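Local coordinates for tudor domain-containing protein 1 (Mus musculus, PDB 4B9W), which acts in spermatogenesis as a scaffold of the piRNA pathway that represses transposons, its Tudor domains binding Piwi proteins methylated on arginine, at residues A66-C72 with R84-I90. Numbering follows the deposited sequence.
Sequences AEIGRPC and RALVKEI
Val87 presses its branched side chain into the type II turn Glu67-Arg70, whose ends are pinned by the bond from Arg70 N to Glu67 O. Its CB lies 3.2 Å from Glu67 O; with CG1 anti to the backbone N (chi1 174°), that methyl also meets this carbonyl, while CG2 touches Arg70 O and lies near Cys72 SG and Ala66 CB. Two backbone bonds tie the same residue to the turn: Gly69 N to Val87 O, 2.8 Å, and Val87 N to Arg70 O, 3.0 Å. From Pro71, a non-hydrogen-bonded pair with Leu86, the strands pair antiparallel; Cys72 and Ala85 follow as a hydrogen-bonded pair with bonds both ways. Cys72 SG lies alongside Ala85 CB at 4.1 Å, on the face these two share; Ala85 and Val87 also touch strand 96-100. On the other face Leu86 CD2 touches Pro71 CG at 4.0 Å and closes on Gly69 O. Ile68 closes the far end: CD1 lies 3.6 Å from Lys88 O and meets Ile90 CG1. The loose side belongs to Arg70 and Lys88, exposed residues whose side chains leave the contact, Arg70 touching Phe64. Ile68, Glu89 and Ile90 also contact the bound MILI peptide, a basic side chain of which pairs with Glu89. A tight turn leading into the hairpin 71-76 with 81-90 belongs to the five-stranded antiparallel, SH3-like Tudor fold, and here it borders the bound peptide.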
loop_
_atom_site.group_PDB
_atom_site.type_symbol
_atom_site.label_atom_id
_atom_site.label_comp_id
_atom_site.label_asym_id
_atom_site.label_seq_id
_atom_site.Cartn_x
_atom_site.Cartn_y
_atom_site.Cartn_z
ATOM N N ALA A 66 -9.274 14.224 -10.688
ATOM C CA ALA A 66 -8.413 13.352 -9.875
ATOM C C ALA A 66 -6.991 13.282 -10.434
ATOM O O ALA A 66 -6.785 13.031 -11.608
ATOM C CB ALA A 66 -9.014 11.956 -9.756
ATOM N N GLU A 67 -6.022 13.564 -9.575
ATOM C CA GLU A 67 -4.625 13.394 -9.880
ATOM C C GLU A 67 -3.999 12.811 -8.616
ATOM O O GLU A 67 -4.448 13.118 -7.497
ATOM C CB GLU A 67 -3.984 14.726 -10.258
ATOM C CG GLU A 67 -2.499 14.622 -10.576
ATOM C CD GLU A 67 -2.163 13.632 -11.690
ATOM O OE1 GLU A 67 -2.344 14.005 -12.879
ATOM O OE2 GLU A 67 -1.713 12.501 -11.381
ATOM N N ILE A 68 -2.989 11.967 -8.796
ATOM C CA ILE A 68 -2.381 11.250 -7.689
ATOM C C ILE A 68 -1.747 12.194 -6.675
ATOM O O ILE A 68 -0.967 13.094 -7.027
ATOM C CB ILE A 68 -1.329 10.241 -8.165
ATOM C CG1 ILE A 68 -1.977 9.203 -9.087
ATOM C CG2 ILE A 68 -0.686 9.535 -6.975
ATOM C CD1 ILE A 68 -3.012 8.342 -8.405
ATOM N N GLY A 69 -2.108 11.983 -5.414
ATOM C CA GLY A 69 -1.652 12.822 -4.333
ATOM C C GLY A 69 -2.391 14.152 -4.221
ATOM O O GLY A 69 -1.992 14.971 -3.415
ATOM N N ARG A 70 -3.454 14.385 -5.001
ATOM C CA ARG A 70 -4.237 15.652 -4.903
ATOM C C ARG A 70 -5.256 15.642 -3.742
ATOM O O ARG A 70 -5.971 14.662 -3.528
ATOM C CB ARG A 70 -5.000 15.959 -6.212
ATOM C CG ARG A 70 -5.659 17.339 -6.238
ATOM C CD ARG A 70 -6.417 17.651 -7.530
ATOM N NE ARG A 70 -5.595 17.521 -8.739
ATOM C CZ ARG A 70 -4.762 18.444 -9.224
ATOM N NH1 ARG A 70 -4.611 19.629 -8.622
ATOM N NH2 ARG A 70 -4.069 18.188 -10.334
ATOM N N PRO A 71 -5.368 16.766 -3.018
ATOM C CA PRO A 71 -6.358 16.781 -1.961
ATOM C C PRO A 71 -7.771 16.952 -2.507
ATOM O O PRO A 71 -7.965 17.529 -3.573
ATOM C CB PRO A 71 -5.942 17.977 -1.096
ATOM C CG PRO A 71 -4.629 18.437 -1.633
ATOM C CD PRO A 71 -4.604 18.024 -3.056
ATOM N N CYS A 72 -8.733 16.403 -1.785
ATOM C CA CYS A 72 -10.147 16.534 -2.110
ATOM C C CYS A 72 -10.979 16.287 -0.857
ATOM O O CYS A 72 -10.425 16.099 0.245
ATOM C CB CYS A 72 -10.538 15.543 -3.204
ATOM S SG CYS A 72 -10.094 13.821 -2.849
ATOM N N ARG A 84 -11.894 14.986 4.540
ATOM C CA ARG A 84 -10.702 15.338 3.789
ATOM C C ARG A 84 -9.996 14.075 3.325
ATOM O O ARG A 84 -9.988 13.065 4.029
ATOM C CB ARG A 84 -9.767 16.182 4.635
ATOM C CG ARG A 84 -10.396 17.496 5.103
ATOM C CD ARG A 84 -9.358 18.466 5.589
ATOM N NE ARG A 84 -8.732 18.058 6.851
ATOM C CZ ARG A 84 -7.762 18.740 7.448
ATOM N NH1 ARG A 84 -7.295 19.856 6.903
ATOM N NH2 ARG A 84 -7.233 18.298 8.589
ATOM N N ALA A 85 -9.429 14.136 2.127
ATOM C CA ALA A 85 -8.783 12.983 1.541
ATOM C C ALA A 85 -7.715 13.399 0.519
ATOM O O ALA A 85 -7.691 14.539 0.053
ATOM C CB ALA A 85 -9.834 12.106 0.893
ATOM N N LEU A 86 -6.801 12.458 0.234
ATOM C CA LEU A 86 -5.849 12.532 -0.851
ATOM C C LEU A 86 -6.105 11.370 -1.812
ATOM O O LEU A 86 -6.345 10.223 -1.388
ATOM C CB LEU A 86 -4.398 12.439 -0.329
ATOM C CG LEU A 86 -3.756 13.622 0.386
ATOM C CD1 LEU A 86 -2.461 13.167 1.081
ATOM C CD2 LEU A 86 -3.483 14.795 -0.564
ATOM N N VAL A 87 -6.031 11.663 -3.110
ATOM C CA VAL A 87 -6.117 10.630 -4.130
ATOM C C VAL A 87 -4.894 9.697 -4.018
ATOM O O VAL A 87 -3.739 10.128 -4.135
ATOM C CB VAL A 87 -6.235 11.260 -5.533
ATOM C CG1 VAL A 87 -6.178 10.202 -6.631
ATOM C CG2 VAL A 87 -7.521 12.071 -5.630
ATOM N N LYS A 88 -5.154 8.417 -3.784
ATOM C CA LYS A 88 -4.096 7.436 -3.644
ATOM C C LYS A 88 -3.957 6.603 -4.923
ATOM O O LYS A 88 -2.842 6.384 -5.403
ATOM C CB LYS A 88 -4.352 6.552 -2.423
ATOM C CG LYS A 88 -3.164 5.666 -2.068
ATOM C CD LYS A 88 -2.979 5.548 -0.569
ATOM C CE LYS A 88 -1.515 5.603 -0.154
ATOM N NZ LYS A 88 -0.995 4.242 0.137
ATOM N N GLU A 89 -5.084 6.177 -5.489
ATOM C CA GLU A 89 -5.072 5.386 -6.720
ATOM C C GLU A 89 -6.200 5.748 -7.679
ATOM O O GLU A 89 -7.283 6.121 -7.243
ATOM C CB GLU A 89 -5.188 3.899 -6.385
ATOM C CG GLU A 89 -4.319 3.449 -5.222
ATOM C CD GLU A 89 -4.208 1.954 -5.131
ATOM O OE1 GLU A 89 -4.810 1.254 -5.959
ATOM O OE2 GLU A 89 -3.494 1.476 -4.248
ATOM N N ILE A 90 -5.934 5.620 -8.981
ATOM C CA ILE A 90 -6.978 5.690 -10.016
ATOM C C ILE A 90 -7.045 4.348 -10.738
ATOM O O ILE A 90 -6.050 3.867 -11.330
ATOM C CB ILE A 90 -6.745 6.821 -11.036
ATOM C CG1 ILE A 90 -6.633 8.166 -10.312
ATOM C CG2 ILE A 90 -7.891 6.905 -12.041
ATOM C CD1 ILE A 90 -6.164 9.298 -11.194
#